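Local coordinates for protein NADPH-ferredoxin reductase FprA (Mycobacterium tuberculosis, PDB 1LQT) that transfers electrons between NADPH and ferredoxin by way of a bound FAD, and may supply electrons to P450 systems, at residues V36-L42 with F76-V82; K416-H422 with L451-L455; I426-E430 with R441-A445. All coordinates share one frame; numbering follows the deposited sequence.

How the interactions relate
Only interaction 1 touches the FAD, pairing two parallel strands of the FAD-binding sheet and gripping the cofactor's adenosine ribose; the side chains of Leu-417 in interaction 2 and Lys-443 in interaction 3 lie about 11 Å from it. Interaction 2 adjoins interaction 1: the short, weakly bonded strand 418-419 lies antiparallel to strand 76-80 at the sheet's edge, Gly-80 N stands 2.8 Å from Val-418 O, and the centres are about 11 Å apart. Interaction 3 nests inside the loop closed by interaction 2, with centres about 12 Å apart; both use helix 420-434, and Ile-453 CD1 packs on Phe-429 CE1 at 3.5 Å. Interactions 1 and 3 do not touch, with nearest atoms about 7 Å apart.

Interaction 1: residues V36-L42 with F76-V82; sequences VDMLEML and FRFFGNV. With FAD (flavin-adenine dinucleotide), chain H.
One face of the Arg-77 guanidinium is covered by Phe-79 CZ, 3.7 Å above the plane and offset toward the rim, while the Asp-37 carboxylate meets its edge; Asp-37 OD1 also lies at the edge of the Phe-79 ring. Gly-80 N lies over one face of the Phe-78 ring, offset toward the rim. The Phe-76 ring is approached at its edge by the methyl and sulfur of Met-38, a Met-aromatic contact with SD 5.0 Å from the ring centroid. These groups sit on neighbouring parallel strands, 36-40 and 76-80, of the Rossmann-type FAD-binding fold.

Asp-37 and Arg-77 lie side by side on the same face of the sheet as Leu-39 and Phe-79. NE donates to OD1 and NH2 to OD2, a side-on salt bridge in which both oxygens are met on their syn side, though tilted out of the carboxylate plane; the Arg-77 NH2 bond to Asp-37 OD2, 2.9 Å long, is almost straight (170°). Tyr-97 OH also bonds Asp-37 OD2, while Ala-403 O holds Arg-77 NH2, so each partner of the salt bridge has a second anchor. Alongside, Leu-39 CD2 packs on Phe-79 CD2 at 3.7 Å, and Leu-410 of helix 402-413 covers both residues.

On the other face, helix 13-28 closes over Val-36 and Met-38, and Phe-78 CE1 rests against Glu-40 CB at 3.6 Å. With CG anti to the backbone N (chi1 165°) and a bend at chi2, the Glu-40 carboxylate reaches the cofactor. OE1 also bonds Ser-11, and OE2 accepts from Leu-42 N on its anti side. An acid near the end of the second strand is the classic ribose-binding element of dinucleotide folds: FAD O3B donates to Glu-40 OE1 and FAD O2B to Glu-40 OE2, each at 2.7 Å.

Interaction 2: residues K416-H422 with L451-L455; sequences KLVTSAH and LRIGL. With ACT (acetate ion), chain F.
Segment 416-422 passes from a loop through the short, weakly bonded strand 418-419 into the first turn of helix 420-434, and it comes nearest the end of helix 447-454 where the CA atoms of His-422 and Gly-454 are 5.0 Å apart. Beside that close approach the contact is mainly made by aliphatic groups. Leu-455 sends its two methyls to different parts of the loop: CD1 lies against the Lys-416 chain, 4.0 Å from CB, and CD2 sits 3.6 Å from Leu-417 O. With Val-418 CG1 anti to the backbone N (chi1 177°), CG2 is the branch that meets Leu-451 CD2, at 3.9 Å.

The polar part is slighter. His-422 brings the edge of its ring to Gly-454 O, and the ND1 bond of 2.7 Å is weak because it is strongly bent (117°). A water within 2.9 Å of His-422 ND1 also donates to Ile-453 O, joining the ring to the preceding carbonyl. Thr-419 OG1 accepts a long, weak capping bond from His-422 N. Ser-420 OG donates to an acetate that probably came from the crystallisation liquor. The whole is a junction of the C-terminal helices with the edge of the FAD-binding sheet, with Thr-419 at the N-cap position where the edge strand gives way to helix 420-434.

Interaction 3: residues I426-E430 with R441-A445; sequences IDAFE and RVKLA
Asp-427 and Arg-441 cross at about a right angle, yet their flat ends are nearly coplanar, with carboxylate and guanidinium planes 14° apart. The arginine comes end-on, and both NH1 and NH2 donate to the single oxygen Asp-427 OD1 at 2.8 Å. Glu-430 is turned quite differently: its carboxylate stands 75° from the guanidinium, and OE1 uses its anti lone pair to accept from Arg-441 NH1 at 2.9 Å. NH1 is therefore shared between two acids one helical turn apart. A bend at chi3 (61°) in Arg-441 sets NH1 between them.

The Glu-430 chain is extended beyond CG, which carries its other oxygen, OE2, past Lys-443 to accept from Leu-444 N at 2.9 Å, while the main-chain Glu-430 O receives Val-442 N at 3.0 Å. Leu-444 lies across the Phe-429 side chain at about a right angle, with CD2 3.8 Å from Phe-429 CE2, and it also packs on Leu-450 and Ile-453 of helix 447-454.

Arg-50 makes a further salt bridge to Glu-430 OE1, and Arg-431 one to Asp-427 OD2. Two buried acids thus face several basic groups in one salt-bridge network, surroundings that would be expected to favour their ionised forms; Glu-430 also pins the irregular segment 441-445 to the helix through both its side chain and its carbonyl.

Interaction 1: residues V36-L42 with F76-V82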
loop_
_atom_site.group_PDB
_atom_site.type_symbol
_atom_site.label_atom_id
_atom_site.label_comp_id
_atom_site.label_asym_id
_atom_site.label_seq_id
_atom_site.Cartn_x
_atom_site.Cartn_y
_atom_site.Cartn_z
ATOM N N VAL A 36 5.079 -23.035 -9.038
ATOM C CA VAL A 36 4.889 -21.594 -8.950
ATOM C C VAL A 36 6.219 -20.879 -8.765
ATOM O O VAL A 36 6.943 -21.173 -7.827
ATOM C CB VAL A 36 3.976 -21.278 -7.747
ATOM C CG1 VAL A 36 3.850 -19.756 -7.529
ATOM C CG2 VAL A 36 2.634 -21.931 -7.891
ATOM N N ASP A 37 6.540 -19.963 -9.669
ATOM C CA ASP A 37 7.693 -19.081 -9.576
ATOM C C ASP A 37 7.167 -17.680 -9.338
ATOM O O ASP A 37 6.363 -17.166 -10.103
ATOM C CB ASP A 37 8.498 -19.091 -10.871
ATOM C CG ASP A 37 9.308 -20.347 -11.082
ATOM O OD1 ASP A 37 9.493 -21.106 -10.116
ATOM O OD2 ASP A 37 9.771 -20.566 -12.219
ATOM N N MET A 38 7.638 -17.063 -8.273
ATOM C CA MET A 38 7.244 -15.725 -7.881
ATOM C C MET A 38 8.389 -14.778 -8.117
ATOM O O MET A 38 9.478 -14.985 -7.593
ATOM C CB MET A 38 6.841 -15.755 -6.414
ATOM C CG MET A 38 6.361 -14.447 -5.901
ATOM S SD MET A 38 5.766 -14.540 -4.180
ATOM C CE MET A 38 4.216 -15.316 -4.336
ATOM N N LEU A 39 8.153 -13.761 -8.939
ATOM C CA LEU A 39 9.138 -12.769 -9.323
ATOM C C LEU A 39 8.798 -11.459 -8.671
ATOM O O LEU A 39 7.712 -10.944 -8.863
ATOM C CB LEU A 39 9.089 -12.562 -10.851
ATOM C CG LEU A 39 9.200 -13.838 -11.694
ATOM C CD1 LEU A 39 9.330 -13.415 -13.179
ATOM C CD2 LEU A 39 10.210 -14.776 -11.295
ATOM N N GLU A 40 9.731 -10.895 -7.937
ATOM C CA GLU A 40 9.493 -9.706 -7.135
ATOM C C GLU A 40 10.542 -8.658 -7.432
ATOM O O GLU A 40 11.736 -8.923 -7.433
ATOM C CB GLU A 40 9.531 -10.078 -5.658
ATOM C CG GLU A 40 9.661 -8.898 -4.686
ATOM C CD GLU A 40 8.539 -7.880 -4.792
ATOM O OE1 GLU A 40 7.367 -8.304 -4.841
ATOM O OE2 GLU A 40 8.860 -6.667 -4.819
ATOM N N MET A 41 10.057 -7.445 -7.642
ATOM C CA MET A 41 10.868 -6.276 -7.933
ATOM C C MET A 41 11.958 -5.956 -6.887
ATOM O O MET A 41 13.056 -5.556 -7.228
ATOM C CB MET A 41 9.886 -5.086 -8.024
ATOM C CG MET A 41 10.570 -3.716 -8.049
ATOM S SD MET A 41 9.540 -2.437 -8.748
ATOM C CE MET A 41 8.249 -2.108 -7.348
ATOM N N LEU A 42 11.550 -6.038 -5.627
ATOM C CA LEU A 42 12.444 -5.747 -4.518
ATOM C C LEU A 42 13.200 -6.997 -4.115
ATOM O O LEU A 42 12.808 -8.112 -4.440
ATOM C CB LEU A 42 11.627 -5.255 -3.313
ATOM C CG LEU A 42 10.787 -4.019 -3.584
ATOM C CD1 LEU A 42 10.064 -3.620 -2.312
ATOM C CD2 LEU A 42 11.588 -2.854 -4.104
ATOM N N PHE A 76 7.373 -24.212 -4.982
ATOM C CA PHE A 76 7.422 -22.755 -4.999
ATOM C C PHE A 76 8.853 -22.271 -5.041
ATOM O O PHE A 76 9.691 -22.764 -4.271
ATOM C CB PHE A 76 6.774 -22.252 -3.708
ATOM C CG PHE A 76 6.767 -20.761 -3.555
ATOM C CD1 PHE A 76 7.847 -20.095 -3.043
ATOM C CD2 PHE A 76 5.625 -20.037 -3.862
ATOM C CE1 PHE A 76 7.799 -18.697 -2.913
ATOM C CE2 PHE A 76 5.574 -18.680 -3.720
ATOM C CZ PHE A 76 6.646 -18.021 -3.276
ATOM N N ARG A 77 9.118 -21.266 -5.881
ATOM C CA ARG A 77 10.411 -20.592 -5.913
ATOM C C ARG A 77 10.152 -19.075 -5.898
ATOM O O ARG A 77 9.193 -18.601 -6.495
ATOM C CB ARG A 77 11.212 -20.949 -7.156
ATOM C CG ARG A 77 11.536 -22.414 -7.277
ATOM C CD ARG A 77 12.512 -22.763 -8.387
ATOM N NE ARG A 77 11.998 -22.376 -9.702
ATOM C CZ ARG A 77 12.582 -22.707 -10.843
ATOM N NH1 ARG A 77 13.701 -23.396 -10.818
ATOM N NH2 ARG A 77 12.063 -22.340 -11.993
ATOM N N PHE A 78 11.059 -18.353 -5.254
ATOM C CA PHE A 78 11.075 -16.899 -5.216
ATOM C C PHE A 78 12.313 -16.353 -5.907
ATOM O O PHE A 78 13.409 -16.843 -5.692
ATOM C CB PHE A 78 11.102 -16.448 -3.764
ATOM C CG PHE A 78 11.212 -14.945 -3.553
ATOM C CD1 PHE A 78 10.106 -14.134 -3.675
ATOM C CD2 PHE A 78 12.405 -14.359 -3.157
ATOM C CE1 PHE A 78 10.214 -12.785 -3.427
ATOM C CE2 PHE A 78 12.509 -13.012 -2.909
ATOM C CZ PHE A 78 11.421 -12.213 -3.046
ATOM N N PHE A 79 12.126 -15.333 -6.717
ATOM C CA PHE A 79 13.203 -14.632 -7.377
ATOM C C PHE A 79 12.986 -13.137 -7.165
ATOM O O PHE A 79 12.190 -12.502 -7.863
ATOM C CB PHE A 79 13.225 -14.940 -8.862
ATOM C CG PHE A 79 13.380 -16.402 -9.194
ATOM C CD1 PHE A 79 14.632 -16.975 -9.357
ATOM C CD2 PHE A 79 12.285 -17.214 -9.365
ATOM C CE1 PHE A 79 14.776 -18.307 -9.718
ATOM C CE2 PHE A 79 12.445 -18.568 -9.702
ATOM C CZ PHE A 79 13.684 -19.089 -9.863
ATOM N N GLY A 80 13.700 -12.602 -6.192
ATOM C CA GLY A 80 13.648 -11.186 -5.896
ATOM C C GLY A 80 14.654 -10.385 -6.684
ATOM O O GLY A 80 15.558 -10.924 -7.313
ATOM N N ASN A 81 14.478 -9.077 -6.665
ATOM C CA ASN A 81 15.267 -8.127 -7.460
ATOM C C ASN A 81 15.099 -8.374 -8.952
ATOM O O ASN A 81 16.020 -8.155 -9.716
ATOM C CB ASN A 81 16.746 -8.131 -7.045
ATOM C CG ASN A 81 17.517 -6.938 -7.541
ATOM O OD1 ASN A 81 16.987 -5.837 -7.690
ATOM N ND2 ASN A 81 18.805 -7.147 -7.786
ATOM N N VAL A 82 13.919 -8.843 -9.354
ATOM C CA VAL A 82 13.586 -9.066 -10.765
ATOM C C VAL A 82 12.424 -8.136 -11.072
ATOM O O VAL A 82 11.315 -8.305 -10.564
ATOM C CB VAL A 82 13.226 -10.536 -11.031
ATOM C CG1 VAL A 82 12.765 -10.716 -12.470
ATOM C CG2 VAL A 82 14.406 -11.419 -10.745
HETATM P PA FAD H . 1.148 -5.092 -2.754
HETATM O O1A FAD H . 1.434 -3.683 -3.085
HETATM O O2A FAD H . 1.094 -5.525 -1.335
HETATM O O5B FAD H . 2.237 -6.019 -3.469
HETATM C C5B FAD H . 2.651 -5.732 -4.810
HETATM C C4B FAD H . 4.030 -6.358 -4.979
HETATM O O4B FAD H . 4.328 -6.342 -6.373
HETATM C C3B FAD H . 5.155 -5.594 -4.272
HETATM O O3B FAD H . 5.993 -6.447 -3.526
HETATM C C2B FAD H . 5.868 -4.921 -5.414
HETATM O O2B FAD H . 7.219 -4.589 -5.185
HETATM C C1B FAD H . 5.674 -5.942 -6.542
HETATM N N9A FAD H . 5.824 -5.404 -7.887
HETATM C C8A FAD H . 5.236 -4.268 -8.376
HETATM N N7A FAD H . 5.553 -4.052 -9.646
HETATM C C5A FAD H . 6.414 -5.081 -9.977
HETATM C C6A FAD H . 7.084 -5.378 -11.165
HETATM N N6A FAD H . 6.960 -4.678 -12.282
HETATM N N1A FAD H . 7.865 -6.494 -11.167
HETATM C C2A FAD H . 7.953 -7.255 -10.042
HETATM N N3A FAD H . 7.335 -7.030 -8.876
HETATM C C4A FAD H . 6.576 -5.930 -8.894
HETATM N N1 FAD H . -4.203 -3.715 5.273
HETATM C C2 FAD H . -4.478 -4.278 6.484
HETATM O O2 FAD H . -5.152 -5.286 6.570
HETATM N N3 FAD H . -3.998 -3.664 7.630
HETATM C C4 FAD H . -3.187 -2.567 7.626
HETATM O O4 FAD H . -2.754 -2.083 8.696
HETATM C C4X FAD H . -2.866 -2.026 6.376
HETATM N N5 FAD H . -2.033 -0.933 6.282
HETATM C C5X FAD H . -1.760 -0.389 5.054
HETATM C C6 FAD H . -0.953 0.718 4.957
HETATM C C7 FAD H . -0.709 1.348 3.750
HETATM C C7M FAD H . 0.196 2.548 3.689
HETATM C C8 FAD H . -1.282 0.806 2.593
HETATM C C8M FAD H . -1.071 1.462 1.256
HETATM C C9 FAD H . -2.084 -0.331 2.670
HETATM C C9A FAD H . -2.334 -0.942 3.890
HETATM N N10 FAD H . -3.154 -2.070 3.994
HETATM C C10 FAD H . -3.401 -2.626 5.224
HETATM C "C1'" FAD H . -3.741 -2.730 2.790
HETATM C "C2'" FAD H . -2.795 -3.782 2.215
HETATM O "O2'" FAD H . -1.506 -3.225 2.149
HETATM C "C3'" FAD H . -3.272 -4.194 0.809
HETATM O "O3'" FAD H . -4.565 -4.789 0.869
HETATM C "C4'" FAD H . -2.425 -5.263 0.119
HETATM O "O4'" FAD H . -1.045 -5.127 0.445
HETATM C "C5'" FAD H . -2.611 -5.195 -1.398
HETATM O "O5'" FAD H . -1.948 -6.359 -1.907
HETATM P P FAD H . -1.387 -6.501 -3.385
HETATM O O1P FAD H . -0.826 -7.870 -3.423
HETATM O O2P FAD H . -2.388 -6.127 -4.430
HETATM O O3P FAD H . -0.239 -5.416 -3.527
HETATM O O HOH W 1 15.160 -4.166 -6.416
#

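Interaction 2: residues K416-H422 with L451-L455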
loop_
_atom_site.group_PDB
_atom_site.type_symbol
_atom_site.label_atom_id
_atom_site.label_comp_id
_atom_site.label_asym_id
_atom_site.label_seq_id
_atom_site.Cartn_x
_atom_site.Cartn_y
_atom_site.Cartn_z
ATOM N N LYS A 416 21.892 -10.562 -10.347
ATOM C CA LYS A 416 21.782 -10.181 -8.952
ATOM C C LYS A 416 20.410 -10.517 -8.389
ATOM O O LYS A 416 19.927 -9.854 -7.481
ATOM C CB LYS A 416 22.090 -8.703 -8.799
ATOM C CG LYS A 416 23.518 -8.331 -9.233
ATOM C CD LYS A 416 23.870 -6.917 -8.889
ATOM C CE LYS A 416 25.226 -6.524 -9.450
ATOM N NZ LYS A 416 25.401 -5.041 -9.287
ATOM N N LEU A 417 19.779 -11.564 -8.888
ATOM C CA LEU A 417 18.494 -11.978 -8.323
ATOM C C LEU A 417 18.727 -12.541 -6.924
ATOM O O LEU A 417 19.808 -12.992 -6.568
ATOM C CB LEU A 417 17.714 -12.902 -9.254
ATOM C CG LEU A 417 18.316 -14.279 -9.530
ATOM C CD1 LEU A 417 18.145 -15.259 -8.373
ATOM C CD2 LEU A 417 17.699 -14.821 -10.820
ATOM N N VAL A 418 17.668 -12.482 -6.136
ATOM C CA VAL A 418 17.653 -12.885 -4.743
ATOM C C VAL A 418 16.753 -14.094 -4.563
ATOM O O VAL A 418 15.548 -13.997 -4.697
ATOM C CB VAL A 418 17.202 -11.701 -3.856
ATOM C CG1 VAL A 418 17.119 -12.137 -2.397
ATOM C CG2 VAL A 418 18.170 -10.561 -4.015
ATOM N N THR A 419 17.324 -15.262 -4.268
ATOM C CA THR A 419 16.513 -16.460 -4.075
ATOM C C THR A 419 15.920 -16.433 -2.675
ATOM O O THR A 419 16.273 -15.600 -1.854
ATOM C CB THR A 419 17.345 -17.711 -4.186
ATOM O OG1 THR A 419 18.376 -17.595 -3.213
ATOM C CG2 THR A 419 17.984 -17.870 -5.560
ATOM N N SER A 420 15.051 -17.385 -2.396
ATOM C CA SER A 420 14.468 -17.495 -1.073
ATOM C C SER A 420 15.531 -17.608 0.001
ATOM O O SER A 420 15.454 -16.973 1.021
ATOM C CB SER A 420 13.590 -18.729 -0.985
ATOM O OG SER A 420 12.457 -18.571 -1.735
ATOM N N ALA A 421 16.522 -18.462 -0.225
ATOM C CA ALA A 421 17.552 -18.644 0.774
ATOM C C ALA A 421 18.299 -17.352 1.067
ATOM O O ALA A 421 18.673 -17.100 2.207
ATOM C CB ALA A 421 18.536 -19.735 0.319
ATOM N N HIS A 422 18.506 -16.521 0.063
ATOM C CA HIS A 422 19.177 -15.253 0.274
ATOM C C HIS A 422 18.291 -14.186 0.885
ATOM O O HIS A 422 18.765 -13.375 1.675
ATOM C CB HIS A 422 19.853 -14.837 -0.982
ATOM C CG HIS A 422 20.999 -15.750 -1.278
ATOM N ND1 HIS A 422 22.280 -15.508 -0.859
ATOM C CD2 HIS A 422 21.003 -17.028 -1.721
ATOM C CE1 HIS A 422 23.064 -16.508 -1.231
ATOM N NE2 HIS A 422 22.306 -17.462 -1.718
ATOM N N LEU A 451 21.466 -5.773 -1.225
ATOM C CA LEU A 451 22.238 -6.697 -2.033
ATOM C C LEU A 451 23.584 -7.051 -1.427
ATOM O O LEU A 451 24.089 -8.158 -1.630
ATOM C CB LEU A 451 22.407 -6.151 -3.445
ATOM C CG LEU A 451 21.118 -6.002 -4.243
ATOM C CD1 LEU A 451 21.480 -5.535 -5.655
ATOM C CD2 LEU A 451 20.288 -7.258 -4.327
ATOM N N ARG A 452 24.164 -6.152 -0.643
ATOM C CA ARG A 452 25.413 -6.464 0.059
ATOM C C ARG A 452 25.204 -7.694 0.921
ATOM O O ARG A 452 26.073 -8.551 1.021
ATOM C CB ARG A 452 25.842 -5.264 0.906
ATOM C CG ARG A 452 27.090 -5.423 1.759
ATOM C CD ARG A 452 27.352 -4.171 2.547
ATOM N NE ARG A 452 28.586 -4.212 3.285
ATOM C CZ ARG A 452 28.929 -3.287 4.154
ATOM N NH1 ARG A 452 28.114 -2.282 4.401
ATOM N NH2 ARG A 452 30.078 -3.379 4.808
ATOM N N ILE A 453 24.034 -7.780 1.546
ATOM C CA ILE A 453 23.739 -8.866 2.457
ATOM C C ILE A 453 23.113 -10.051 1.735
ATOM O O ILE A 453 23.421 -11.186 2.024
ATOM C CB ILE A 453 22.833 -8.352 3.619
ATOM C CG1 ILE A 453 23.514 -7.231 4.387
ATOM C CG2 ILE A 453 22.408 -9.518 4.519
ATOM C CD1 ILE A 453 24.945 -7.484 4.813
ATOM N N GLY A 454 22.251 -9.792 0.765
ATOM C CA GLY A 454 21.478 -10.817 0.104
ATOM C C GLY A 454 22.237 -11.617 -0.928
ATOM O O GLY A 454 21.986 -12.802 -1.094
ATOM N N LEU A 455 23.246 -11.070 -1.546
ATOM C CA LEU A 455 23.929 -11.806 -2.599
ATOM C C LEU A 455 25.135 -12.495 -2.054
ATOM O O LEU A 455 25.683 -13.398 -2.755
ATOM C CB LEU A 455 24.415 -10.847 -3.648
ATOM C CG LEU A 455 23.352 -10.037 -4.370
ATOM C CD1 LEU A 455 24.006 -9.096 -5.340
ATOM C CD2 LEU A 455 22.404 -10.928 -5.105
HETATM C C ACT F . 10.159 -16.558 0.604
HETATM O O ACT F . 11.055 -17.372 0.318
HETATM O OXT ACT F . 9.750 -16.631 1.774
HETATM C CH3 ACT F . 9.592 -15.556 -0.368
HETATM O O HOH W 2 23.402 -13.856 1.249
#

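Interaction 3: residues I426-E430 with R441-A445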
loop_
_atom_site.group_PDB
_atom_site.type_symbol
_atom_site.label_atom_id
_atom_site.label_comp_id
_atom_site.label_asym_id
_atom_site.label_seq_id
_atom_site.Cartn_x
_atom_site.Cartn_y
_atom_site.Cartn_z
ATOM N N ILE A 426 18.897 -11.868 4.409
ATOM C CA ILE A 426 18.477 -10.490 4.649
ATOM C C ILE A 426 17.579 -10.412 5.880
ATOM O O ILE A 426 17.767 -9.570 6.742
ATOM C CB ILE A 426 17.749 -9.917 3.424
ATOM C CG1 ILE A 426 18.727 -9.715 2.254
ATOM C CG2 ILE A 426 17.043 -8.598 3.772
ATOM C CD1 ILE A 426 18.051 -9.404 0.918
ATOM N N ASP A 427 16.565 -11.278 5.923
ATOM C CA ASP A 427 15.604 -11.283 7.009
ATOM C C ASP A 427 16.300 -11.481 8.357
ATOM O O ASP A 427 16.044 -10.756 9.319
ATOM C CB ASP A 427 14.584 -12.374 6.735
ATOM C CG ASP A 427 13.513 -12.472 7.766
ATOM O OD1 ASP A 427 13.018 -11.427 8.219
ATOM O OD2 ASP A 427 13.172 -13.584 8.177
ATOM N N ALA A 428 17.170 -12.478 8.419
ATOM C CA ALA A 428 17.879 -12.742 9.647
ATOM C C ALA A 428 18.747 -11.564 10.055
ATOM O O ALA A 428 18.829 -11.239 11.243
ATOM C CB ALA A 428 18.712 -13.995 9.480
ATOM N N PHE A 429 19.413 -10.958 9.095
ATOM C CA PHE A 429 20.246 -9.797 9.379
ATOM C C PHE A 429 19.423 -8.679 9.994
ATOM O O PHE A 429 19.811 -8.085 10.994
ATOM C CB PHE A 429 20.896 -9.358 8.068
ATOM C CG PHE A 429 21.929 -8.275 8.201
ATOM C CD1 PHE A 429 23.288 -8.574 8.177
ATOM C CD2 PHE A 429 21.557 -6.939 8.315
ATOM C CE1 PHE A 429 24.230 -7.587 8.247
ATOM C CE2 PHE A 429 22.496 -5.966 8.410
ATOM C CZ PHE A 429 23.835 -6.292 8.378
ATOM N N GLU A 430 18.290 -8.369 9.387
ATOM C CA GLU A 430 17.459 -7.278 9.845
ATOM C C GLU A 430 16.906 -7.548 11.230
ATOM O O GLU A 430 16.917 -6.689 12.092
ATOM C CB GLU A 430 16.337 -7.026 8.846
ATOM C CG GLU A 430 16.789 -6.501 7.496
ATOM C CD GLU A 430 15.624 -6.155 6.591
ATOM O OE1 GLU A 430 14.531 -6.744 6.783
ATOM O OE2 GLU A 430 15.784 -5.292 5.707
ATOM N N ARG A 441 12.947 -5.452 13.878
ATOM C CA ARG A 441 14.029 -5.503 12.917
ATOM C C ARG A 441 14.506 -4.079 12.670
ATOM O O ARG A 441 13.807 -3.117 12.999
ATOM C CB ARG A 441 13.608 -6.144 11.591
ATOM C CG ARG A 441 12.619 -5.332 10.804
ATOM C CD ARG A 441 12.213 -5.977 9.476
ATOM N NE ARG A 441 11.573 -7.274 9.661
ATOM C CZ ARG A 441 11.980 -8.462 9.161
ATOM N NH1 ARG A 441 13.053 -8.603 8.373
ATOM N NH2 ARG A 441 11.283 -9.540 9.458
ATOM N N VAL A 442 15.691 -3.972 12.073
ATOM C CA VAL A 442 16.152 -2.713 11.474
ATOM C C VAL A 442 16.356 -3.034 10.029
ATOM O O VAL A 442 17.155 -3.891 9.687
ATOM C CB VAL A 442 17.438 -2.151 12.117
ATOM C CG1 VAL A 442 17.828 -0.872 11.443
ATOM C CG2 VAL A 442 17.276 -1.969 13.594
ATOM N N LYS A 443 15.606 -2.368 9.170
ATOM C CA LYS A 443 15.618 -2.660 7.761
ATOM C C LYS A 443 16.795 -2.063 7.036
ATOM O O LYS A 443 17.241 -0.966 7.315
ATOM C CB LYS A 443 14.334 -2.153 7.117
ATOM C CG LYS A 443 13.100 -2.905 7.529
ATOM C CD LYS A 443 11.867 -2.290 6.909
ATOM C CE LYS A 443 10.630 -3.028 7.293
ATOM N NZ LYS A 443 9.396 -2.306 6.775
ATOM N N LEU A 444 17.259 -2.821 6.042
ATOM C CA LEU A 444 18.233 -2.345 5.075
ATOM C C LEU A 444 17.422 -1.510 4.061
ATOM O O LEU A 444 16.509 -2.015 3.403
ATOM C CB LEU A 444 18.906 -3.547 4.426
ATOM C CG LEU A 444 19.756 -4.375 5.391
ATOM C CD1 LEU A 444 20.022 -5.730 4.811
ATOM C CD2 LEU A 444 21.066 -3.663 5.689
ATOM N N ALA A 445 17.757 -0.229 3.957
ATOM C CA ALA A 445 16.876 0.758 3.342
ATOM C C ALA A 445 17.215 1.138 1.910
ATOM O O ALA A 445 16.524 1.949 1.314
ATOM C CB ALA A 445 16.826 2.013 4.204
#